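Local coordinates for spindle assembly abnormal protein 6 (Caenorhabditis elegans, PDB 4GFC) that forms the central scaffold of centrioles, its homodimers assembling through their globular N-terminal heads to set ninefold symmetry, at residues C102-N108 / F120-T126. The protein carries 1 engineered substitution. Numbering follows the deposited sequence.
Sequences CKNTEIN and FELFSKT. With EDO (1,2-ethanediol), chain F.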
loop_
_atom_site.group_PDB
_atom_site.type_symbol
_atom_site.label_atom_id
_atom_site.label_comp_id
_atom_site.label_asym_id
_atom_site.label_seq_id
_atom_site.Cartn_x
_atom_site.Cartn_y
_atom_site.Cartn_z
ATOM N N CYS A 102 20.944 -19.920 -13.019
ATOM C CA CYS A 102 21.890 -19.640 -14.080
ATOM C C CYS A 102 22.072 -18.136 -14.296
ATOM O O CYS A 102 21.098 -17.380 -14.369
ATOM C CB CYS A 102 21.447 -20.334 -15.356
ATOM S SG CYS A 102 22.711 -20.327 -16.642
ATOM N N LYS A 103 23.348 -17.713 -14.397
ATOM C CA LYS A 103 23.760 -16.317 -14.617
ATOM C C LYS A 103 23.302 -15.790 -15.979
ATOM O O LYS A 103 23.053 -14.591 -16.108
ATOM C CB LYS A 103 25.286 -16.176 -14.502
ATOM C CG LYS A 103 25.845 -16.445 -13.103
ATOM C CD LYS A 103 27.367 -16.364 -13.093
ATOM C CE LYS A 103 27.968 -16.635 -11.737
ATOM N NZ LYS A 103 29.434 -16.377 -11.744
ATOM N N ASN A 104 23.181 -16.686 -16.980
ATOM C CA ASN A 104 22.750 -16.389 -18.351
ATOM C C ASN A 104 21.243 -16.205 -18.504
ATOM O O ASN A 104 20.782 -16.031 -19.624
ATOM C CB ASN A 104 23.179 -17.535 -19.279
ATOM C CG ASN A 104 24.653 -17.637 -19.519
ATOM O OD1 ASN A 104 25.412 -16.676 -19.353
ATOM N ND2 ASN A 104 25.079 -18.806 -19.952
ATOM N N THR A 105 20.473 -16.296 -17.408
ATOM C CA THR A 105 19.017 -16.171 -17.418
ATOM C C THR A 105 18.632 -14.696 -17.294
ATOM O O THR A 105 19.161 -13.977 -16.452
ATOM C CB THR A 105 18.422 -17.086 -16.330
ATOM O OG1 THR A 105 18.465 -18.422 -16.826
ATOM C CG2 THR A 105 17.002 -16.742 -15.933
ATOM N N GLU A 106 17.710 -14.261 -18.159
ATOM C CA GLU A 106 17.168 -12.908 -18.216
ATOM C C GLU A 106 15.674 -12.880 -17.848
ATOM O O GLU A 106 14.923 -13.727 -18.324
ATOM C CB GLU A 106 17.344 -12.364 -19.635
ATOM C CG GLU A 106 18.720 -11.802 -19.949
ATOM C CD GLU A 106 18.718 -10.633 -20.917
ATOM O OE1 GLU A 106 17.665 -10.341 -21.536
ATOM O OE2 GLU A 106 19.781 -9.981 -21.036
ATOM N N ILE A 107 15.245 -11.922 -17.019
ATOM C CA ILE A 107 13.824 -11.721 -16.671
ATOM C C ILE A 107 13.348 -10.397 -17.311
ATOM O O ILE A 107 13.965 -9.347 -17.118
ATOM C CB ILE A 107 13.557 -11.777 -15.136
ATOM C CG1 ILE A 107 13.352 -13.224 -14.667
ATOM C CG2 ILE A 107 12.354 -10.936 -14.715
ATOM C CD1 ILE A 107 14.546 -13.854 -14.181
ATOM N N ASN A 108 12.275 -10.444 -18.088
ATOM C CA ASN A 108 11.777 -9.232 -18.741
ATOM C C ASN A 108 10.324 -9.036 -18.365
ATOM O O ASN A 108 9.544 -9.979 -18.454
ATOM C CB ASN A 108 11.977 -9.302 -20.257
ATOM C CG ASN A 108 13.396 -9.627 -20.654
ATOM O OD1 ASN A 108 14.356 -9.081 -20.107
ATOM N ND2 ASN A 108 13.565 -10.549 -21.596
ATOM N N PHE A 120 5.474 -11.293 -17.695
ATOM C CA PHE A 120 6.738 -11.663 -17.045
ATOM C C PHE A 120 7.360 -12.781 -17.869
ATOM O O PHE A 120 6.732 -13.821 -18.036
ATOM C CB PHE A 120 6.477 -12.086 -15.595
ATOM C CG PHE A 120 7.613 -12.760 -14.874
ATOM C CD1 PHE A 120 8.464 -12.031 -14.052
ATOM C CD2 PHE A 120 7.784 -14.133 -14.951
ATOM C CE1 PHE A 120 9.497 -12.656 -13.357
ATOM C CE2 PHE A 120 8.833 -14.762 -14.266
ATOM C CZ PHE A 120 9.689 -14.017 -13.484
ATOM N N GLU A 121 8.553 -12.549 -18.438
ATOM C CA GLU A 121 9.243 -13.470 -19.331
ATOM C C GLU A 121 10.580 -13.921 -18.765
ATOM O O GLU A 121 11.323 -13.105 -18.215
ATOM C CB GLU A 121 9.466 -12.709 -20.617
ATOM C CG GLU A 121 10.036 -13.465 -21.805
ATOM C CD GLU A 121 10.838 -12.555 -22.714
ATOM O OE1 GLU A 121 10.334 -11.464 -23.077
ATOM O OE2 GLU A 121 12.007 -12.899 -22.995
ATOM N N LEU A 122 10.890 -15.217 -18.896
ATOM C CA LEU A 122 12.167 -15.791 -18.472
ATOM C C LEU A 122 12.923 -16.161 -19.763
ATOM O O LEU A 122 12.405 -16.907 -20.606
ATOM C CB LEU A 122 11.917 -16.994 -17.550
ATOM C CG LEU A 122 13.118 -17.819 -17.006
ATOM C CD1 LEU A 122 13.732 -17.154 -15.796
ATOM C CD2 LEU A 122 12.640 -19.146 -16.504
ATOM N N PHE A 123 14.066 -15.537 -19.994
ATOM C CA PHE A 123 14.786 -15.798 -21.223
ATOM C C PHE A 123 16.165 -16.304 -20.861
ATOM O O PHE A 123 16.836 -15.673 -20.053
ATOM C CB PHE A 123 14.824 -14.536 -22.138
ATOM C CG PHE A 123 15.202 -14.775 -23.588
ATOM C CD1 PHE A 123 14.235 -14.843 -24.575
ATOM C CD2 PHE A 123 16.532 -14.944 -23.964
ATOM C CE1 PHE A 123 14.587 -15.090 -25.913
ATOM C CE2 PHE A 123 16.885 -15.128 -25.312
ATOM C CZ PHE A 123 15.906 -15.212 -26.273
ATOM N N SER A 124 16.546 -17.484 -21.386
ATOM C CA SER A 124 17.853 -18.131 -21.191
ATOM C C SER A 124 18.806 -17.767 -22.357
ATOM O O SER A 124 18.500 -18.056 -23.516
ATOM C CB SER A 124 17.697 -19.651 -21.077
ATOM O OG SER A 124 18.950 -20.326 -21.086
ATOM N N LYS A 125 19.959 -17.149 -22.035
ATOM C CA LYS A 125 20.981 -16.733 -23.006
ATOM C C LYS A 125 22.074 -17.826 -23.242
ATOM O O LYS A 125 23.019 -17.606 -24.015
ATOM C CB LYS A 125 21.626 -15.410 -22.557
ATOM C CG LYS A 125 20.669 -14.232 -22.480
ATOM C CD LYS A 125 20.160 -13.846 -23.872
ATOM C CE LYS A 125 19.357 -12.574 -23.872
ATOM N NZ LYS A 125 20.210 -11.372 -23.656
ATOM N N THR A 126 21.929 -19.010 -22.593
ATOM C CA THR A 126 22.793 -20.180 -22.744
ATOM C C THR A 126 22.674 -20.692 -24.173
ATOM O O THR A 126 21.553 -20.820 -24.670
ATOM C CB THR A 126 22.406 -21.232 -21.741
ATOM O OG1 THR A 126 22.542 -20.683 -20.423
ATOM C CG2 THR A 126 23.248 -22.466 -21.873
HETATM C C1 EDO F . 18.959 -14.737 -12.314
HETATM O O1 EDO F . 20.093 -15.270 -13.000
HETATM C C2 EDO F . 18.025 -14.028 -13.322
HETATM O O2 EDO F . 17.578 -12.800 -12.762
#
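Strands 105-111 and 117-124 form a beta hairpin, and residues 102-108 and 120-126 meet at its open end. Glu106 and Phe123 are a hydrogen-bonded antiparallel pair, each backbone N bonded to the other's O. Asn108 and Glu121 pair likewise, with Asn108 N 2.8 Å from Glu121 O. Past the strand end, Lys125 N still bonds Asn104 O (2.8 Å). On one face, Glu106 meets Lys125 in a salt bridge, OE2 to NZ 3.0 Å, its hydrogen bond weak. The lysine chain is bent at chi2 (-67°) and chi4 (72°), which carries NZ across to the carboxylate. With an alanine here instead of Glu106, the ammonium of Lys125 would probably lose its charged mate and its end be left to turn. On the same face, Asn108 ND2 makes a weak bond to Glu121 OE2, the amide and carboxylate planes 76° apart. The hairpin belongs to the N-terminal head domain of SAS-6, where Ile107 and Leu122 on its other face pack against helix 92-101. Ile107 CG2 lies 3.6 Å from Phe120 CE1, and Phe120 also touches strand 132-140. Ile107 CD1 meets Leu122 CD1. Thr105 CG2 also touches Leu122 CD1, and Thr105 OG1 bonds the backbone O of His99. A type I turn from Cys102 to Thr105 leads into the first strand. On this turn, Asn104 ND2 donates to Thr126 OG1 at 3.2 Å, with the hydroxyl oxygen in the amide plane.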